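Local coordinates for tyrosine-protein phosphatase YwqE (Bacillus subtilis, PDB 3QY7) that removes phosphate from phosphotyrosine-containing proteins such as YwqD, YwqF and Ssb, using a metal-dependent active site in a PHP-like TIM-barrel fold, at residues 210-213 / 214-218; 139-142 / 143-147. All coordinates share one frame; numbering follows the deposited sequence.

Interaction 1 of 2, residues 210-213 / 214-218; sequences YVLE and KEFGS
At the C-terminal end of helix 205-216, Y210 and K214, one turn apart on its exposed side, make a CH-pi contact. K214 CE stands 3.8 Å from the centroid of the Y210 ring, 25° off the ring normal, and K214 CD comes to 3.5 Å from Y210 CZ, so the lysine's aliphatic chain lies over one ring face. The bend at chi3 (-66°) carries CE across the face from CD, which sits over CZ. The backbone of the same turn is held by four successive i to i+4 bonds, from K214 N to Y210 O at 2.9 Å through to G217 N on E213 O at 3.0 Å. In this last bond the amide sits above the carbonyl plane, 39° out of it, as the chain leaves the helix at G217, whose phi is positive. A water donates to both V211 O (3.1 Å) and E215 OE2 (2.7 Å), giving that carbonyl a second partner besides E215 N. Toward the protein, L212 CD2 meets F216 CE2 at 3.8 Å. F216 also packs on L180, V183 and E184 of helix 173-184, while L212 touches L220, P221 and L224 of helix 219-232.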
loop_
_atom_site.group_PDB
_atom_site.type_symbol
_atom_site.label_atom_id
_atom_site.label_comp_id
_atom_site.label_asym_id
_atom_site.label_seq_id
_atom_site.Cartn_x
_atom_site.Cartn_y
_atom_site.Cartn_z
ATOM N N TYR A 210 -12.602 -12.533 0.894
ATOM C CA TYR A 210 -13.819 -13.287 0.580
ATOM C C TYR A 210 -14.483 -12.748 -0.698
ATOM O O TYR A 210 -14.933 -13.516 -1.544
ATOM C CB TYR A 210 -14.792 -13.279 1.760
ATOM C CG TYR A 210 -16.022 -14.139 1.552
ATOM C CD1 TYR A 210 -15.916 -15.448 1.090
ATOM C CD2 TYR A 210 -17.294 -13.637 1.831
ATOM C CE1 TYR A 210 -17.058 -16.246 0.912
ATOM C CE2 TYR A 210 -18.437 -14.422 1.654
ATOM C CZ TYR A 210 -18.311 -15.718 1.183
ATOM O OH TYR A 210 -19.446 -16.491 1.003
ATOM N N VAL A 211 -14.534 -11.429 -0.834
ATOM C CA VAL A 211 -15.055 -10.811 -2.048
ATOM C C VAL A 211 -14.262 -11.293 -3.267
ATOM O O VAL A 211 -14.846 -11.702 -4.277
ATOM C CB VAL A 211 -15.049 -9.266 -1.935
ATOM C CG1 VAL A 211 -15.183 -8.607 -3.307
ATOM C CG2 VAL A 211 -16.156 -8.805 -0.992
ATOM N N LEU A 212 -12.933 -11.285 -3.158
ATOM C CA LEU A 212 -12.075 -11.783 -4.233
ATOM C C LEU A 212 -12.288 -13.255 -4.565
ATOM O O LEU A 212 -12.302 -13.630 -5.741
ATOM C CB LEU A 212 -10.594 -11.537 -3.906
ATOM C CG LEU A 212 -10.173 -10.071 -3.924
ATOM C CD1 LEU A 212 -8.747 -9.955 -3.384
ATOM C CD2 LEU A 212 -10.289 -9.487 -5.332
ATOM N N GLU A 213 -12.447 -14.084 -3.533
ATOM C CA GLU A 213 -12.651 -15.520 -3.716
ATOM C C GLU A 213 -13.987 -15.767 -4.410
ATOM O O GLU A 213 -14.076 -16.593 -5.325
ATOM C CB GLU A 213 -12.588 -16.240 -2.367
ATOM C CG GLU A 213 -12.421 -17.765 -2.452
ATOM C CD GLU A 213 -13.741 -18.526 -2.528
ATOM O OE1 GLU A 213 -13.701 -19.771 -2.665
ATOM O OE2 GLU A 213 -14.825 -17.899 -2.451
ATOM N N LYS A 214 -15.025 -15.043 -3.996
ATOM C CA LYS A 214 -16.344 -15.201 -4.623
ATOM C C LYS A 214 -16.350 -14.762 -6.085
ATOM O O LYS A 214 -16.997 -15.402 -6.923
ATOM C CB LYS A 214 -17.422 -14.437 -3.850
ATOM C CG LYS A 214 -17.844 -15.098 -2.542
ATOM C CD LYS A 214 -19.071 -14.416 -1.931
ATOM C CE LYS A 214 -18.774 -12.994 -1.483
ATOM N NZ LYS A 214 -19.992 -12.265 -1.000
ATOM N N GLU A 215 -15.635 -13.677 -6.390
ATOM C CA GLU A 215 -15.636 -13.078 -7.737
ATOM C C GLU A 215 -14.726 -13.758 -8.751
ATOM O O GLU A 215 -15.059 -13.811 -9.954
ATOM C CB GLU A 215 -15.289 -11.586 -7.673
ATOM C CG GLU A 215 -16.371 -10.712 -7.052
ATOM C CD GLU A 215 -17.753 -10.952 -7.652
ATOM O OE1 GLU A 215 -17.880 -10.889 -8.895
ATOM O OE2 GLU A 215 -18.704 -11.217 -6.879
ATOM N N PHE A 216 -13.590 -14.274 -8.280
ATOM C CA PHE A 216 -12.533 -14.739 -9.182
ATOM C C PHE A 216 -12.053 -16.157 -8.922
ATOM O O PHE A 216 -11.248 -16.689 -9.703
ATOM C CB PHE A 216 -11.325 -13.793 -9.123
ATOM C CG PHE A 216 -11.648 -12.371 -9.441
ATOM C CD1 PHE A 216 -11.962 -11.981 -10.739
ATOM C CD2 PHE A 216 -11.631 -11.412 -8.439
ATOM C CE1 PHE A 216 -12.260 -10.643 -11.029
ATOM C CE2 PHE A 216 -11.926 -10.086 -8.704
ATOM C CZ PHE A 216 -12.242 -9.695 -10.013
ATOM N N GLY A 217 -12.530 -16.775 -7.848
ATOM C CA GLY A 217 -12.022 -18.079 -7.438
ATOM C C GLY A 217 -10.809 -17.949 -6.537
ATOM O O GLY A 217 -10.287 -16.853 -6.336
ATOM N N SER A 218 -10.355 -19.084 -6.025
ATOM C CA SER A 218 -9.360 -19.120 -4.951
ATOM C C SER A 218 -7.951 -18.707 -5.379
ATOM O O SER A 218 -7.176 -18.156 -4.570
ATOM C CB SER A 218 -9.326 -20.526 -4.340
ATOM O OG SER A 218 -8.866 -21.468 -5.295
HETATM O O HOH W 1 -17.820 -10.898 -4.379
#

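Interaction 2 of 2, residues 139-142 / 143-147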
loop_
_atom_site.group_PDB
_atom_site.type_symbol
_atom_site.label_atom_id
_atom_site.label_comp_id
_atom_site.label_asym_id
_atom_site.label_seq_id
_atom_site.Cartn_x
_atom_site.Cartn_y
_atom_site.Cartn_z
ATOM N N ARG A 139 -8.858 4.913 -5.817
ATOM C CA ARG A 139 -9.256 6.125 -5.112
ATOM C C ARG A 139 -8.824 7.400 -5.837
ATOM O O ARG A 139 -9.006 8.503 -5.312
ATOM C CB ARG A 139 -8.682 6.130 -3.692
ATOM C CG ARG A 139 -9.469 5.325 -2.675
ATOM C CD ARG A 139 -10.468 6.248 -1.985
ATOM N NE ARG A 139 -10.852 5.760 -0.666
ATOM C CZ ARG A 139 -11.617 6.424 0.194
ATOM N NH1 ARG A 139 -12.091 7.633 -0.105
ATOM N NH2 ARG A 139 -11.907 5.873 1.363
ATOM N N ASN A 140 -8.239 7.247 -7.023
ATOM C CA ASN A 140 -7.807 8.389 -7.824
ATOM C C ASN A 140 -8.897 8.796 -8.826
ATOM O O ASN A 140 -9.334 7.980 -9.637
ATOM C CB ASN A 140 -6.511 8.058 -8.565
ATOM C CG ASN A 140 -5.966 9.239 -9.325
ATOM O OD1 ASN A 140 -6.366 9.490 -10.458
ATOM N ND2 ASN A 140 -5.037 9.962 -8.710
ATOM N N ARG A 141 -9.304 10.063 -8.765
ATOM C CA ARG A 141 -10.397 10.574 -9.609
ATOM C C ARG A 141 -10.125 10.407 -11.107
ATOM O O ARG A 141 -11.015 9.986 -11.851
ATOM C CB ARG A 141 -10.706 12.045 -9.298
ATOM C CG ARG A 141 -12.162 12.456 -9.608
ATOM C CD ARG A 141 -12.311 13.874 -10.177
ATOM N NE ARG A 141 -11.550 14.891 -9.451
ATOM C CZ ARG A 141 -12.036 15.667 -8.486
ATOM N NH1 ARG A 141 -13.300 15.558 -8.096
ATOM N NH2 ARG A 141 -11.246 16.560 -7.900
ATOM N N GLU A 142 -8.910 10.740 -11.549
ATOM C CA GLU A 142 -8.555 10.597 -12.967
ATOM C C GLU A 142 -8.475 9.155 -13.466
ATOM O O GLU A 142 -8.895 8.853 -14.587
ATOM C CB GLU A 142 -7.264 11.351 -13.310
ATOM C CG GLU A 142 -7.066 11.491 -14.811
ATOM C CD GLU A 142 -5.927 12.409 -15.218
ATOM O OE1 GLU A 142 -5.169 12.910 -14.349
ATOM O OE2 GLU A 142 -5.795 12.626 -16.446
ATOM N N ILE A 143 -7.920 8.251 -12.656
ATOM C CA ILE A 143 -7.924 6.847 -13.038
ATOM C C ILE A 143 -9.365 6.332 -13.135
ATOM O O ILE A 143 -9.695 5.564 -14.034
ATOM C CB ILE A 143 -7.085 5.979 -12.066
ATOM C CG1 ILE A 143 -5.602 6.307 -12.226
ATOM C CG2 ILE A 143 -7.346 4.505 -12.297
ATOM C CD1 ILE A 143 -4.707 5.731 -11.122
ATOM N N ARG A 144 -10.207 6.761 -12.203
ATOM C CA ARG A 144 -11.631 6.418 -12.197
ATOM C C ARG A 144 -12.317 6.891 -13.490
ATOM O O ARG A 144 -13.099 6.160 -14.096
ATOM C CB ARG A 144 -12.289 7.043 -10.965
ATOM C CG ARG A 144 -13.775 6.784 -10.787
ATOM C CD ARG A 144 -14.046 5.552 -9.938
ATOM N NE ARG A 144 -15.465 5.485 -9.608
ATOM C CZ ARG A 144 -15.990 5.820 -8.431
ATOM N NH1 ARG A 144 -15.216 6.222 -7.421
ATOM N NH2 ARG A 144 -17.299 5.737 -8.261
ATOM N N GLU A 145 -11.995 8.110 -13.907
ATOM C CA GLU A 145 -12.538 8.679 -15.144
ATOM C C GLU A 145 -11.903 8.101 -16.414
ATOM O O GLU A 145 -12.550 7.993 -17.467
ATOM C CB GLU A 145 -12.393 10.200 -15.099
ATOM C CG GLU A 145 -13.388 10.860 -14.142
ATOM C CD GLU A 145 -12.968 12.251 -13.680
ATOM O OE1 GLU A 145 -11.919 12.762 -14.142
ATOM O OE2 GLU A 145 -13.695 12.838 -12.842
ATOM N N ASN A 146 -10.635 7.726 -16.318
ATOM C CA ASN A 146 -9.881 7.265 -17.474
ATOM C C ASN A 146 -8.958 6.128 -17.028
ATOM O O ASN A 146 -7.762 6.345 -16.813
ATOM C CB ASN A 146 -9.103 8.438 -18.095
ATOM C CG ASN A 146 -8.250 8.037 -19.297
ATOM O OD1 ASN A 146 -8.457 6.991 -19.928
ATOM N ND2 ASN A 146 -7.279 8.890 -19.623
ATOM N N PRO A 147 -9.514 4.908 -16.890
ATOM C CA PRO A 147 -8.720 3.801 -16.329
ATOM C C PRO A 147 -7.534 3.389 -17.198
ATOM O O PRO A 147 -6.600 2.759 -16.693
ATOM C CB PRO A 147 -9.723 2.650 -16.211
ATOM C CG PRO A 147 -11.070 3.248 -16.410
ATOM C CD PRO A 147 -10.873 4.471 -17.247
HETATM O O HOH W 2 -7.542 11.516 -18.694
#
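N140 caps the short helix 141-145, which follows strand 131-135 of the barrel and the loop after it; the contact is a local one between an N-cap and the single turn that follows it. The evidence is the bond from I143 N to N140 OD1, 3.0 Å long with an N-H...O angle of 162°, the donor lying in the amide plane on a lone pair. With CG anti to the backbone N, a chi1 of -176° brings OD1 to the I143 amide N-H; the backbone O of N140 accepts from R144 N at 3.0 Å. I143 crosses the asparagine at about a right angle, its CD1 3.9 Å from N140 CB, and it also packs on F178 of helix 173-184 and L150 of helix 148-155.

On the outer side R141 and E145 lie side by side and point the same way, their guanidinium and carboxylate planes 22° apart. R141 CD approaches E145 OE2 to 3.2 Å, but R141 NE stays 4.5 Å from that oxygen. At the C-terminal end N146 N bonds E142 O at 2.7 Å, and a water accepts from N146 ND2 and donates to E142 OE2. The chemistry implies that N140 OD1 satisfies a first-turn amide no earlier helical turn could serve, while E142 OE1 links the helix to V114 N and N146 OD1 links its C-terminal end to S148 OG. The charged atoms of R141 and E145 are too far apart for a salt bridge, so any attraction is probably weak.

How the interactions relate
Interaction 2 comes first along the chain and closes before interaction 1 opens; their centres are about 24 Å apart and their nearest atoms about 14 Å, with no touch. Interaction 2 caps a short helix between strands 131-135 and 159-163 of the barrel, whereas interaction 1 ends a longer helix that follows strand 190-192 of the same barrel. Helix 173-184 is a neighbour of both. The N140 side chain of interaction 2 lies about 10 Å from a bound iron, while interaction 1 is peripheral, its centre about 20 Å from the chain centre. Both are structural packing among the outer helices and loops, with interaction 2 nearer the metal site.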